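Local coordinates for protein acyltransferase (Streptococcus pneumoniae, PDB 5UG1) that probably transfers acetyl groups onto the peptidoglycan of the cell wall, using a serine nucleophile that here carries a methylsulfonyl adduct, at residues 12-16 and 31-35; 35-41 and 60-66; 41-46 and 76-82. All blocks are in the same frame, centred on the assembly; numbering follows the deposited sequence.

Contact 1. Residues 12-16 and 31-35; sequences SVALR and NAQVS. With 03S (methanesulfonic acid), chain B.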
ATOM      1  N   SER A  12      -0.795   2.297   9.599  1.00 22.63           N
ATOM      2  CA  SER A  12      -0.839   3.616  10.175  1.00 22.07           C
ATOM      3  C   SER A  12      -0.413   4.720   9.234  1.00 20.09           C
ATOM      4  O   SER A  12      -0.849   5.800   9.375  1.00 25.89           O
ATOM      5  CB  SER A  12       0.018   3.676  11.414  1.00 29.80           C
ATOM      6  OG  SER A  12       1.352   3.700  11.074  1.00 30.19           O
ATOM      7  N   VAL A  13       0.459   4.420   8.290  1.00 24.92           N
ATOM      8  CA  VAL A  13       0.866   5.401   7.323  1.00 24.23           C
ATOM      9  C   VAL A  13      -0.307   5.764   6.408  1.00 25.84           C
ATOM     10  O   VAL A  13      -0.589   6.907   6.188  1.00 21.10           O
ATOM     11  CB  VAL A  13       2.117   4.968   6.549  1.00 22.71           C
ATOM     12  CG1 VAL A  13       2.533   6.018   5.560  1.00 19.18           C
ATOM     13  CG2 VAL A  13       3.245   4.721   7.504  1.00 24.52           C
ATOM     14  N   ALA A  14      -0.972   4.743   5.901  1.00 24.07           N
ATOM     15  CA  ALA A  14      -2.200   4.921   5.173  1.00 21.77           C
ATOM     16  C   ALA A  14      -3.267   5.618   6.030  1.00 23.71           C
ATOM     17  O   ALA A  14      -3.940   6.505   5.558  1.00 21.60           O
ATOM     18  CB  ALA A  14      -2.704   3.619   4.644  1.00 20.77           C
ATOM     19  N   LEU A  15      -3.362   5.239   7.296  1.00 23.27           N
ATOM     20  CA  LEU A  15      -4.361   5.853   8.161  1.00 23.64           C
ATOM     21  C   LEU A  15      -4.084   7.341   8.332  1.00 30.67           C
ATOM     22  O   LEU A  15      -5.014   8.156   8.412  1.00 31.04           O
ATOM     23  CB  LEU A  15      -4.390   5.147   9.510  1.00 21.19           C
ATOM     24  CG  LEU A  15      -5.457   5.691  10.461  1.00 26.89           C
ATOM     25  CD1 LEU A  15      -6.850   5.512   9.878  1.00 23.50           C
ATOM     26  CD2 LEU A  15      -5.356   5.066  11.856  1.00 30.74           C
ATOM     27  N   ARG A  16      -2.803   7.713   8.365  1.00 28.76           N
ATOM     28  CA  ARG A  16      -2.437   9.121   8.455  1.00 26.47           C
ATOM     29  C   ARG A  16      -2.892   9.896   7.223  1.00 26.21           C
ATOM     30  O   ARG A  16      -3.215  11.084   7.317  1.00 25.37           O
ATOM     31  CB  ARG A  16      -0.924   9.226   8.656  1.00 26.70           C
ATOM     32  CG  ARG A  16      -0.407  10.589   9.112  1.00 30.32           C
ATOM     33  CD  ARG A  16       1.104  10.505   9.355  1.00 31.23           C
ATOM     34  NE  ARG A  16       1.721  11.781   9.709  1.00 24.98           N
ATOM     35  CZ  ARG A  16       1.687  12.311  10.925  1.00 29.64           C
ATOM     36  NH1 ARG A  16       1.051  11.670  11.899  1.00 30.05           N
ATOM     37  NH2 ARG A  16       2.290  13.471  11.173  1.00 28.45           N
ATOM     38  N   ASN A  31      -9.812   1.083   4.456  1.00 21.06           N
ATOM     39  CA  ASN A  31      -9.816   0.275   5.675  1.00 23.40           C
ATOM     40  C   ASN A  31      -8.372   0.239   6.174  1.00 25.26           C
ATOM     41  O   ASN A  31      -7.605  -0.672   5.857  1.00 26.88           O
ATOM     42  CB  ASN A  31     -10.412  -1.119   5.390  1.00 25.17           C
ATOM     43  CG  ASN A  31     -10.272  -2.085   6.560  1.00 46.75           C
ATOM     44  OD1 ASN A  31      -9.995  -1.692   7.699  1.00 52.46           O
ATOM     45  ND2 ASN A  31     -10.471  -3.370   6.276  1.00 55.83           N
ATOM     46  N   ALA A  32      -7.990   1.251   6.951  1.00 26.47           N
ATOM     47  CA  ALA A  32      -6.622   1.384   7.437  1.00 25.73           C
ATOM     48  C   ALA A  32      -6.643   1.511   8.947  1.00 28.15           C
ATOM     49  O   ALA A  32      -7.526   2.168   9.506  1.00 35.43           O
ATOM     50  CB  ALA A  32      -5.909   2.598   6.814  1.00 18.46           C
ATOM     51  N   GLN A  33      -5.726   0.843   9.617  1.00 26.47           N
ATOM     52  CA  GLN A  33      -5.644   0.853  11.071  1.00 25.40           C
ATOM     53  C   GLN A  33      -4.210   0.852  11.553  1.00 25.46           C
ATOM     54  O   GLN A  33      -3.318   0.504  10.839  1.00 28.52           O
ATOM     55  CB  GLN A  33      -6.349  -0.356  11.686  1.00 41.43           C
ATOM     56  CG  GLN A  33      -7.679  -0.701  11.084  1.00 43.74           C
ATOM     57  CD  GLN A  33      -8.141  -2.050  11.516  1.00 54.97           C
ATOM     58  OE1 GLN A  33      -8.491  -2.258  12.676  1.00 62.61           O
ATOM     59  NE2 GLN A  33      -8.137  -2.986  10.600  1.00 57.29           N
ATOM     60  N   VAL A  34      -4.009   1.226  12.790  1.00 27.76           N
ATOM     61  CA  VAL A  34      -2.682   1.488  13.289  1.00 40.40           C
ATOM     62  C   VAL A  34      -1.699   0.333  13.221  1.00 41.90           C
ATOM     63  O   VAL A  34      -0.625   0.499  12.726  1.00 43.33           O
ATOM     64  CB  VAL A  34      -2.687   2.081  14.707  1.00 41.13           C
ATOM     65  CG1 VAL A  34      -1.286   2.432  15.112  1.00 42.34           C
ATOM     66  CG2 VAL A  34      -3.576   3.297  14.769  1.00 36.99           C
ATOM     67  N   SER A  35      -2.079  -0.816  13.716  1.00 30.75           N
ATOM     68  CA  SER A  35      -1.160  -1.927  13.792  1.00 36.70           C
ATOM     69  C   SER A  35      -1.174  -2.929  12.655  1.00 34.11           C
ATOM     70  O   SER A  35      -0.644  -3.984  12.767  1.00 40.72           O
ATOM     71  CB  SER A  35      -1.408  -2.680  15.072  1.00 44.41           C
ATOM     72  OG  SER A  35      -0.775  -2.006  16.095  1.00 61.68           O
TER
HETATM   73  S10 03S B 701       2.363   2.612  11.396  1.00 65.06           S
HETATM   74  O11 03S B 701       3.623   3.101  10.794  1.00 66.36           O
HETATM   75  O12 03S B 701       1.939   1.368  10.714  1.00 66.70           O
HETATM   76  C13 03S B 701       2.602   2.303  13.012  1.00 61.02           C
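Leu15 meets Ala32 across this contact with their CB atoms 4.0 Å apart. Ala32 CB points into the helix and rests against its backbone, 3.7 Å from Leu15 N, while Ala14 CB comes up beside it. Turned so that CG is anti to its own N (chi1 -178°), the Leu15 side chain reaches along the incoming chain and splits its two methyls between neighbours. Leu15 CD1 sits 3.4 Å from Ala32 O, and Leu15 CD2 touches Val34 CG2 at 3.8 Å. The elements joined are the short helix 12-16, which follows strand 6-10, and the end of edge strand 29-32 in a parallel alpha/beta sheet. As in SGNH hydrolases, the nucleophile Ser12 stands at the start of that helix. Ser12 CB packs against Val34 O at 3.5 Å, so the loop after the strand forms one wall beside the serine. Ser12 OG is covalently bonded to S10 of the methylsulfonyl group, 1.5 Å away, and is also hydrogen-bonded to His145 NE2. The same residue holds the adduct a second time: Ser12 N donates to sulfonyl O12 over 3.1 Å, with a bent N-H...O angle of 141°.

Contact 2. Residues 35-41 and 60-66; sequences SVTTKTA and IATGVNN. With 03S (methanesulfonic acid), chain B.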
ATOM      1  N   SER A  35      -2.079  -0.816  13.716  1.00 30.75           N
ATOM      2  CA  SER A  35      -1.160  -1.927  13.792  1.00 36.70           C
ATOM      3  C   SER A  35      -1.174  -2.929  12.655  1.00 34.11           C
ATOM      4  O   SER A  35      -0.644  -3.984  12.767  1.00 40.72           O
ATOM      5  CB  SER A  35      -1.408  -2.680  15.072  1.00 44.41           C
ATOM      6  OG  SER A  35      -0.775  -2.006  16.095  1.00 61.68           O
ATOM      7  N   VAL A  36      -1.749  -2.577  11.541  1.00 31.62           N
ATOM      8  CA  VAL A  36      -1.883  -3.555  10.467  1.00 27.90           C
ATOM      9  C   VAL A  36      -0.517  -3.878   9.865  1.00 33.09           C
ATOM     10  O   VAL A  36       0.297  -2.989   9.580  1.00 26.22           O
ATOM     11  CB  VAL A  36      -2.882  -3.043   9.421  1.00 34.95           C
ATOM     12  CG1 VAL A  36      -2.841  -3.882   8.137  1.00 24.48           C
ATOM     13  CG2 VAL A  36      -4.283  -3.047  10.036  1.00 26.61           C
ATOM     14  N   THR A  37      -0.245  -5.168   9.707  1.00 32.45           N
ATOM     15  CA  THR A  37       0.923  -5.662   9.002  1.00 30.67           C
ATOM     16  C   THR A  37       0.487  -6.353   7.714  1.00 32.97           C
ATOM     17  O   THR A  37      -0.697  -6.590   7.472  1.00 28.71           O
ATOM     18  CB  THR A  37       1.716  -6.634   9.880  1.00 33.92           C
ATOM     19  OG1 THR A  37       0.985  -7.854  10.022  1.00 41.84           O
ATOM     20  CG2 THR A  37       1.943  -6.036  11.258  1.00 39.55           C
ATOM     21  N   THR A  38       1.471  -6.680   6.879  1.00 25.50           N
ATOM     22  CA  THR A  38       1.176  -7.445   5.677  1.00 25.10           C
ATOM     23  C   THR A  38       0.529  -8.778   6.030  1.00 22.40           C
ATOM     24  O   THR A  38      -0.378  -9.248   5.324  1.00 21.08           O
ATOM     25  CB  THR A  38       2.455  -7.647   4.878  1.00 26.01           C
ATOM     26  OG1 THR A  38       3.077  -6.364   4.676  1.00 23.73           O
ATOM     27  CG2 THR A  38       2.139  -8.339   3.532  1.00 17.25           C
ATOM     28  N   LYS A  39       0.963  -9.377   7.144  1.00 21.30           N
ATOM     29  CA  LYS A  39       0.369 -10.620   7.634  1.00 20.11           C
ATOM     30  C   LYS A  39      -1.126 -10.466   7.899  1.00 20.15           C
ATOM     31  O   LYS A  39      -1.937 -11.249   7.395  1.00 23.67           O
ATOM     32  CB  LYS A  39       1.090 -11.068   8.901  1.00 25.44           C
ATOM     33  CG  LYS A  39       0.694 -12.446   9.430  1.00 23.06           C
ATOM     34  CD  LYS A  39       1.301 -12.658  10.820  1.00 25.41           C
ATOM     35  CE  LYS A  39       0.847 -13.968  11.457  1.00 25.81           C
ATOM     36  NZ  LYS A  39      -0.640 -14.097  11.480  1.00 32.82           N
ATOM     37  N   THR A  40      -1.512  -9.464   8.698  1.00 26.05           N
ATOM     38  CA  THR A  40      -2.929  -9.326   9.027  1.00 24.94           C
ATOM     39  C   THR A  40      -3.727  -8.798   7.839  1.00 23.63           C
ATOM     40  O   THR A  40      -4.914  -9.116   7.710  1.00 22.77           O
ATOM     41  CB  THR A  40      -3.138  -8.428  10.259  1.00 23.98           C
ATOM     42  OG1 THR A  40      -2.675  -7.105   9.987  1.00 29.31           O
ATOM     43  CG2 THR A  40      -2.396  -8.971  11.470  1.00 25.56           C
ATOM     44  N   ALA A  41      -3.095  -8.009   6.963  1.00 21.90           N
ATOM     45  CA  ALA A  41      -3.759  -7.569   5.739  1.00 23.10           C
ATOM     46  C   ALA A  41      -4.133  -8.751   4.850  1.00 26.29           C
ATOM     47  O   ALA A  41      -5.188  -8.744   4.199  1.00 23.78           O
ATOM     48  CB  ALA A  41      -2.855  -6.599   4.980  1.00 17.53           C
ATOM     49  N   ILE A  60      -3.057  -2.959  -1.052  1.00 16.19           N
ATOM     50  CA  ILE A  60      -2.378  -3.428   0.150  1.00 19.64           C
ATOM     51  C   ILE A  60      -1.343  -2.366   0.505  1.00 18.77           C
ATOM     52  O   ILE A  60      -0.290  -2.271  -0.137  1.00 21.70           O
ATOM     53  CB  ILE A  60      -1.728  -4.806  -0.053  1.00 21.78           C
ATOM     54  CG1 ILE A  60      -2.756  -5.846  -0.510  1.00 21.63           C
ATOM     55  CG2 ILE A  60      -1.005  -5.268   1.241  1.00 19.68           C
ATOM     56  CD1 ILE A  60      -4.013  -5.992   0.407  1.00 17.08           C
ATOM     57  N   ALA A  61      -1.640  -1.551   1.514  1.00 18.12           N
ATOM     58  CA  ALA A  61      -0.777  -0.433   1.899  1.00 18.16           C
ATOM     59  C   ALA A  61      -0.153  -0.728   3.261  1.00 27.55           C
ATOM     60  O   ALA A  61      -0.524  -0.161   4.294  1.00 19.66           O
ATOM     61  CB  ALA A  61      -1.579   0.885   1.897  1.00 19.08           C
ATOM     62  N   THR A  62       0.816  -1.643   3.251  1.00 18.26           N
ATOM     63  CA  THR A  62       1.473  -2.143   4.450  1.00 18.84           C
ATOM     64  C   THR A  62       2.947  -2.364   4.139  1.00 18.93           C
ATOM     65  O   THR A  62       3.383  -2.272   2.988  1.00 27.48           O
ATOM     66  CB  THR A  62       0.878  -3.480   4.922  1.00 24.92           C
ATOM     67  OG1 THR A  62       1.073  -4.462   3.895  1.00 25.71           O
ATOM     68  CG2 THR A  62      -0.620  -3.374   5.260  1.00 18.57           C
ATOM     69  N   GLY A  63       3.701  -2.752   5.128  1.00 19.74           N
ATOM     70  CA  GLY A  63       5.053  -3.183   4.895  1.00 21.62           C
ATOM     71  C   GLY A  63       6.103  -2.646   5.826  1.00 22.63           C
ATOM     72  O   GLY A  63       7.106  -3.240   6.001  1.00 28.04           O
ATOM     73  N   VAL A  64       5.838  -1.517   6.433  1.00 22.31           N
ATOM     74  CA  VAL A  64       6.765  -0.923   7.347  1.00 24.01           C
ATOM     75  C   VAL A  64       6.682  -1.536   8.743  1.00 31.06           C
ATOM     76  O   VAL A  64       7.634  -1.584   9.410  1.00 27.69           O
ATOM     77  CB  VAL A  64       6.638   0.613   7.379  1.00 25.56           C
ATOM     78  CG1 VAL A  64       5.506   1.055   8.263  1.00 25.67           C
ATOM     79  CG2 VAL A  64       7.932   1.283   7.738  1.00 26.74           C
ATOM     80  N   ASN A  65       5.532  -2.012   9.162  1.00 30.27           N
ATOM     81  CA  ASN A  65       5.405  -2.708  10.444  1.00 35.67           C
ATOM     82  C   ASN A  65       5.831  -4.174  10.320  1.00 27.28           C
ATOM     83  O   ASN A  65       5.342  -4.849   9.509  1.00 29.49           O
ATOM     84  CB  ASN A  65       3.957  -2.680  10.908  1.00 38.70           C
ATOM     85  CG  ASN A  65       3.541  -1.376  11.503  1.00 46.12           C
ATOM     86  OD1 ASN A  65       4.349  -0.596  11.962  1.00 48.42           O
ATOM     87  ND2 ASN A  65       2.250  -1.140  11.507  1.00 52.23           N
ATOM     88  N   ASN A  66       6.726  -4.646  11.149  1.00 30.27           N
ATOM     89  CA  ASN A  66       7.150  -6.032  11.111  1.00 32.23           C
ATOM     90  C   ASN A  66       7.763  -6.453   9.758  1.00 26.22           C
ATOM     91  O   ASN A  66       7.288  -7.357   9.158  1.00 28.91           O
ATOM     92  CB  ASN A  66       5.921  -6.908  11.436  1.00 42.65           C
ATOM     93  CG  ASN A  66       5.664  -7.063  12.908  1.00 59.61           C
ATOM     94  OD1 ASN A  66       6.149  -6.302  13.720  1.00 69.76           O
ATOM     95  ND2 ASN A  66       4.894  -8.074  13.263  1.00 63.48           N
TER
HETATM   96  S10 03S B 701       2.363   2.612  11.396  1.00 65.06           S
HETATM   97  O11 03S B 701       3.623   3.101  10.794  1.00 66.36           O
HETATM   98  O12 03S B 701       1.939   1.368  10.714  1.00 66.70           O
HETATM   99  C13 03S B 701       2.602   2.303  13.012  1.00 61.02           C
HETATM  100  O   HOH W   1       2.872  -2.103   7.743  1.00 22.69           O
HETATM  101  O   HOH W   2       4.402  -6.267   7.530  1.00 24.56           O
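Thr38 CA lies 5.5 Å from Thr62 CA and Thr37 CA lies 5.6 Å from Asn65 CA, which sets the first turn of helix 38-50 against the loop leaving strand 57-61. That turn is closed by a capping box: Thr37 OG1 accepts from Thr40 N while Thr40 OG1 accepts from Thr37 N. Thr62 divides its side chain between polar and apolar partners. Its OG1 shares a hydrogen bond with Thr38 OG1 at 2.9 Å, and Thr62 CG2 lies 3.7 Å from Val36 CG1, with Ala41 CB also close by. Farther along, the Thr37 and Asn65 side chains cross at about a right angle, Thr37 CG2 lying 3.9 Å from Asn65 CB. A water bridges the two segments here, accepting from Gly63 N and Asn65 N and donating to Val36 O; a second links Thr38 N with Asn65 O. Asn65 probably corresponds to the block III asparagine of SGNH hydrolases, which helps form the oxyanion hole. Its CG turns beside its own N (chi1 -78°), and Asn65 ND2 makes a weak but fairly straight bond to Val36 O (3.3 Å, 161°). The same Asn65 ND2 stands 2.6 Å from sulfonyl O12 of the adduct, a weak hydrogen bond bent to 117°.

Contact 3. Residues 41-46 and 76-82; sequences ANEIML and SIVKNLP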
ATOM      1  N   ALA A  41      -3.095  -8.009   6.963  1.00 21.90           N
ATOM      2  CA  ALA A  41      -3.759  -7.569   5.739  1.00 23.10           C
ATOM      3  C   ALA A  41      -4.133  -8.751   4.850  1.00 26.29           C
ATOM      4  O   ALA A  41      -5.188  -8.744   4.199  1.00 23.78           O
ATOM      5  CB  ALA A  41      -2.855  -6.599   4.980  1.00 17.53           C
ATOM      6  N   ASN A  42      -3.254  -9.757   4.786  1.00 25.17           N
ATOM      7  CA  ASN A  42      -3.561 -11.007   4.093  1.00 21.16           C
ATOM      8  C   ASN A  42      -4.827 -11.643   4.657  1.00 20.17           C
ATOM      9  O   ASN A  42      -5.708 -12.083   3.909  1.00 18.00           O
ATOM     10  CB  ASN A  42      -2.367 -11.965   4.232  1.00 17.76           C
ATOM     11  CG  ASN A  42      -2.308 -13.018   3.126  1.00 23.93           C
ATOM     12  OD1 ASN A  42      -3.279 -13.224   2.400  1.00 21.16           O
ATOM     13  ND2 ASN A  42      -1.155 -13.691   3.000  1.00 18.98           N
ATOM     14  N   GLU A  43      -4.921 -11.712   5.986  1.00 22.08           N
ATOM     15  CA  GLU A  43      -6.090 -12.294   6.638  1.00 23.72           C
ATOM     16  C   GLU A  43      -7.332 -11.435   6.411  1.00 20.02           C
ATOM     17  O   GLU A  43      -8.407 -11.963   6.104  1.00 22.75           O
ATOM     18  CB  GLU A  43      -5.801 -12.475   8.127  1.00 21.46           C
ATOM     19  CG  GLU A  43      -4.623 -13.435   8.423  1.00 21.90           C
ATOM     20  CD  GLU A  43      -4.001 -13.188   9.792  1.00 30.55           C
ATOM     21  OE1 GLU A  43      -4.408 -12.211  10.459  1.00 30.14           O
ATOM     22  OE2 GLU A  43      -3.104 -13.958  10.202  1.00 23.95           O
ATOM     23  N   ILE A  44      -7.192 -10.110   6.534  1.00 19.79           N
ATOM     24  CA  ILE A  44      -8.301  -9.185   6.256  1.00 23.15           C
ATOM     25  C   ILE A  44      -8.783  -9.337   4.820  1.00 20.87           C
ATOM     26  O   ILE A  44      -9.997  -9.358   4.555  1.00 22.22           O
ATOM     27  CB  ILE A  44      -7.878  -7.730   6.546  1.00 26.81           C
ATOM     28  CG1 ILE A  44      -7.617  -7.531   8.044  1.00 26.65           C
ATOM     29  CG2 ILE A  44      -8.940  -6.732   6.057  1.00 24.03           C
ATOM     30  CD1 ILE A  44      -7.074  -6.151   8.389  1.00 25.78           C
ATOM     31  N   MET A  45      -7.838  -9.451   3.871  1.00 18.48           N
ATOM     32  CA  MET A  45      -8.186  -9.605   2.458  1.00 17.47           C
ATOM     33  C   MET A  45      -9.089 -10.815   2.225  1.00 18.02           C
ATOM     34  O   MET A  45     -10.154 -10.702   1.606  1.00 21.83           O
ATOM     35  CB  MET A  45      -6.921  -9.733   1.614  1.00 25.32           C
ATOM     36  CG  MET A  45      -7.221  -9.847   0.113  1.00 21.96           C
ATOM     37  SD  MET A  45      -5.751 -10.101  -0.885  1.00 22.11           S
ATOM     38  CE  MET A  45      -5.243 -11.733  -0.310  1.00 22.15           C
ATOM     39  N   LEU A  46      -8.669 -11.989   2.713  1.00 18.39           N
ATOM     40  CA  LEU A  46      -9.455 -13.208   2.526  1.00 25.69           C
ATOM     41  C   LEU A  46     -10.751 -13.189   3.330  1.00 25.55           C
ATOM     42  O   LEU A  46     -11.778 -13.701   2.868  1.00 28.25           O
ATOM     43  CB  LEU A  46      -8.627 -14.422   2.909  1.00 27.40           C
ATOM     44  CG  LEU A  46      -7.442 -14.681   1.987  1.00 27.03           C
ATOM     45  CD1 LEU A  46      -6.659 -15.865   2.525  1.00 19.74           C
ATOM     46  CD2 LEU A  46      -7.923 -14.912   0.547  1.00 21.86           C
ATOM     47  N   SER A  76       2.980 -14.619  -0.001  1.00 19.31           N
ATOM     48  CA  SER A  76       1.721 -15.211   0.431  1.00 23.07           C
ATOM     49  C   SER A  76       0.524 -14.360   0.021  1.00 25.83           C
ATOM     50  O   SER A  76      -0.477 -14.886  -0.477  1.00 26.79           O
ATOM     51  CB  SER A  76       1.722 -15.412   1.941  1.00 21.46           C
ATOM     52  OG  SER A  76       0.501 -16.000   2.337  1.00 21.29           O
ATOM     53  N   ILE A  77       0.584 -13.048   0.259  1.00 22.87           N
ATOM     54  CA  ILE A  77      -0.592 -12.239  -0.032  1.00 20.16           C
ATOM     55  C   ILE A  77      -0.843 -12.218  -1.534  1.00 21.11           C
ATOM     56  O   ILE A  77      -1.990 -12.290  -1.988  1.00 21.38           O
ATOM     57  CB  ILE A  77      -0.451 -10.828   0.573  1.00 23.34           C
ATOM     58  CG1 ILE A  77      -1.829 -10.186   0.749  1.00 22.96           C
ATOM     59  CG2 ILE A  77       0.468  -9.947  -0.257  1.00 18.39           C
ATOM     60  CD1 ILE A  77      -1.807  -8.967   1.619  1.00 15.88           C
ATOM     61  N   VAL A  78       0.226 -12.209  -2.326  1.00 23.59           N
ATOM     62  CA  VAL A  78       0.068 -12.283  -3.771  1.00 19.24           C
ATOM     63  C   VAL A  78      -0.534 -13.618  -4.164  1.00 18.34           C
ATOM     64  O   VAL A  78      -1.442 -13.682  -4.998  1.00 22.44           O
ATOM     65  CB  VAL A  78       1.417 -12.040  -4.464  1.00 25.27           C
ATOM     66  CG1 VAL A  78       1.343 -12.478  -5.934  1.00 24.47           C
ATOM     67  CG2 VAL A  78       1.812 -10.565  -4.314  1.00 23.42           C
ATOM     68  N   LYS A  79      -0.060 -14.706  -3.553  1.00 18.97           N
ATOM     69  CA  LYS A  79      -0.620 -16.024  -3.853  1.00 21.77           C
ATOM     70  C   LYS A  79      -2.104 -16.091  -3.502  1.00 20.81           C
ATOM     71  O   LYS A  79      -2.898 -16.724  -4.208  1.00 23.02           O
ATOM     72  CB  LYS A  79       0.158 -17.100  -3.086  1.00 26.18           C
ATOM     73  CG  LYS A  79      -0.474 -18.493  -3.097  1.00 33.67           C
ATOM     74  CD  LYS A  79      -0.270 -19.208  -4.421  1.00 42.41           C
ATOM     75  CE  LYS A  79      -1.014 -20.536  -4.466  1.00 54.75           C
ATOM     76  NZ  LYS A  79      -0.663 -21.424  -3.318  1.00 60.51           N
ATOM     77  N   ASN A  80      -2.499 -15.446  -2.416  1.00 24.58           N
ATOM     78  CA  ASN A  80      -3.836 -15.629  -1.878  1.00 27.30           C
ATOM     79  C   ASN A  80      -4.842 -14.640  -2.441  1.00 22.79           C
ATOM     80  O   ASN A  80      -6.024 -14.729  -2.094  1.00 21.67           O
ATOM     81  CB  ASN A  80      -3.800 -15.547  -0.350  1.00 22.67           C
ATOM     82  CG  ASN A  80      -3.452 -16.892   0.292  1.00 30.89           C
ATOM     83  OD1 ASN A  80      -4.315 -17.757   0.447  1.00 32.13           O
ATOM     84  ND2 ASN A  80      -2.184 -17.070   0.661  1.00 27.01           N
ATOM     85  N   LEU A  81      -4.409 -13.715  -3.294  1.00 21.79           N
ATOM     86  CA  LEU A  81      -5.354 -12.829  -3.958  1.00 20.59           C
ATOM     87  C   LEU A  81      -6.401 -13.678  -4.674  1.00 25.00           C
ATOM     88  O   LEU A  81      -6.036 -14.583  -5.436  1.00 19.48           O
ATOM     89  CB  LEU A  81      -4.642 -11.918  -4.958  1.00 17.48           C
ATOM     90  CG  LEU A  81      -5.522 -10.961  -5.761  1.00 25.04           C
ATOM     91  CD1 LEU A  81      -5.943  -9.773  -4.899  1.00 22.77           C
ATOM     92  CD2 LEU A  81      -4.815 -10.493  -7.023  1.00 21.63           C
ATOM     93  N   PRO A  82      -7.689 -13.459  -4.420  1.00 23.63           N
ATOM     94  CA  PRO A  82      -8.703 -14.325  -5.028  1.00 24.55           C
ATOM     95  C   PRO A  82      -8.840 -14.023  -6.504  1.00 25.89           C
ATOM     96  O   PRO A  82      -8.569 -12.910  -6.960  1.00 25.82           O
ATOM     97  CB  PRO A  82      -9.990 -13.970  -4.269  1.00 23.42           C
ATOM     98  CG  PRO A  82      -9.545 -13.181  -3.076  1.00 18.76           C
ATOM     99  CD  PRO A  82      -8.284 -12.489  -3.490  1.00 26.87           C
TER
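The amide of Asn42 lies with one face on Ile77, whose CG1 sits over Asn42 CG at 3.7 Å. It is held between two neighbouring helices of the alpha/beta/alpha sandwich, 38-50 and 70-80, whose short segments run nearly parallel (10° apart, axes 9.8 Å from each other) on the same side of the parallel sheet. Beyond the nitrogen, Asn42 ND2 makes a weak, strongly bent hydrogen bond to Ser76 OG (2.9 Å, 123°); beyond the oxygen, Asn42 OD1 meets Asn80 CB at 3.6 Å. The Asn80 amide is turned 67° from that of Asn42, and Leu46 CD1 approaches it on the OD1 side. Asn80 is held by its own helix: ND2 donates to Ser76 O, which lies close to the plane of the amide, although the donor stands well above the carbonyl plane. Ser76 O accepts from Asn80 N too, so two bonds grip it.

On the side toward the sheet, Met45 takes over. It leaves its backbone extended and then bends at its last torsion, which brings Met45 CE to 3.6 Å from Asn80 O and beside Ile77 CG1. Met45 SD faces Leu81, 4.0 Å from Leu81 CD1. Met87 of strand 86-90 touches Met45, Ile77 and Leu81. At the opening of the segment, Ile77 CD1 comes against the backbone N of Asn42 and reaches Ala41 CB at 4.2 Å. At the other end, Leu46 CD2 comes to 3.3 Å from Asn80 O.

How the contacts relate
From the N terminus, strand 6-10 leads into helix 12-16, and contact 1 closes the first loop when the chain returns along edge strand 29-32. Contact 2 opens only after that, sharing Ser35 with it, so the two stand in series, yet both touch the sulfonyl adduct, contact 1 chiefly from the start of helix 12-16 and contact 2 from the loop after strand 57-61. Val34 O and Asn65 ND2 pack against each other where they adjoin. Contact 3 begins at Ala41, which it shares with contact 2, and the two cross: helix 38-50 first meets the end of strand 57-61, then helix 70-80, which follows that strand. Ile60 CG2 packs on Ile77 CD1, joining strand 57-61 to helix 70-80.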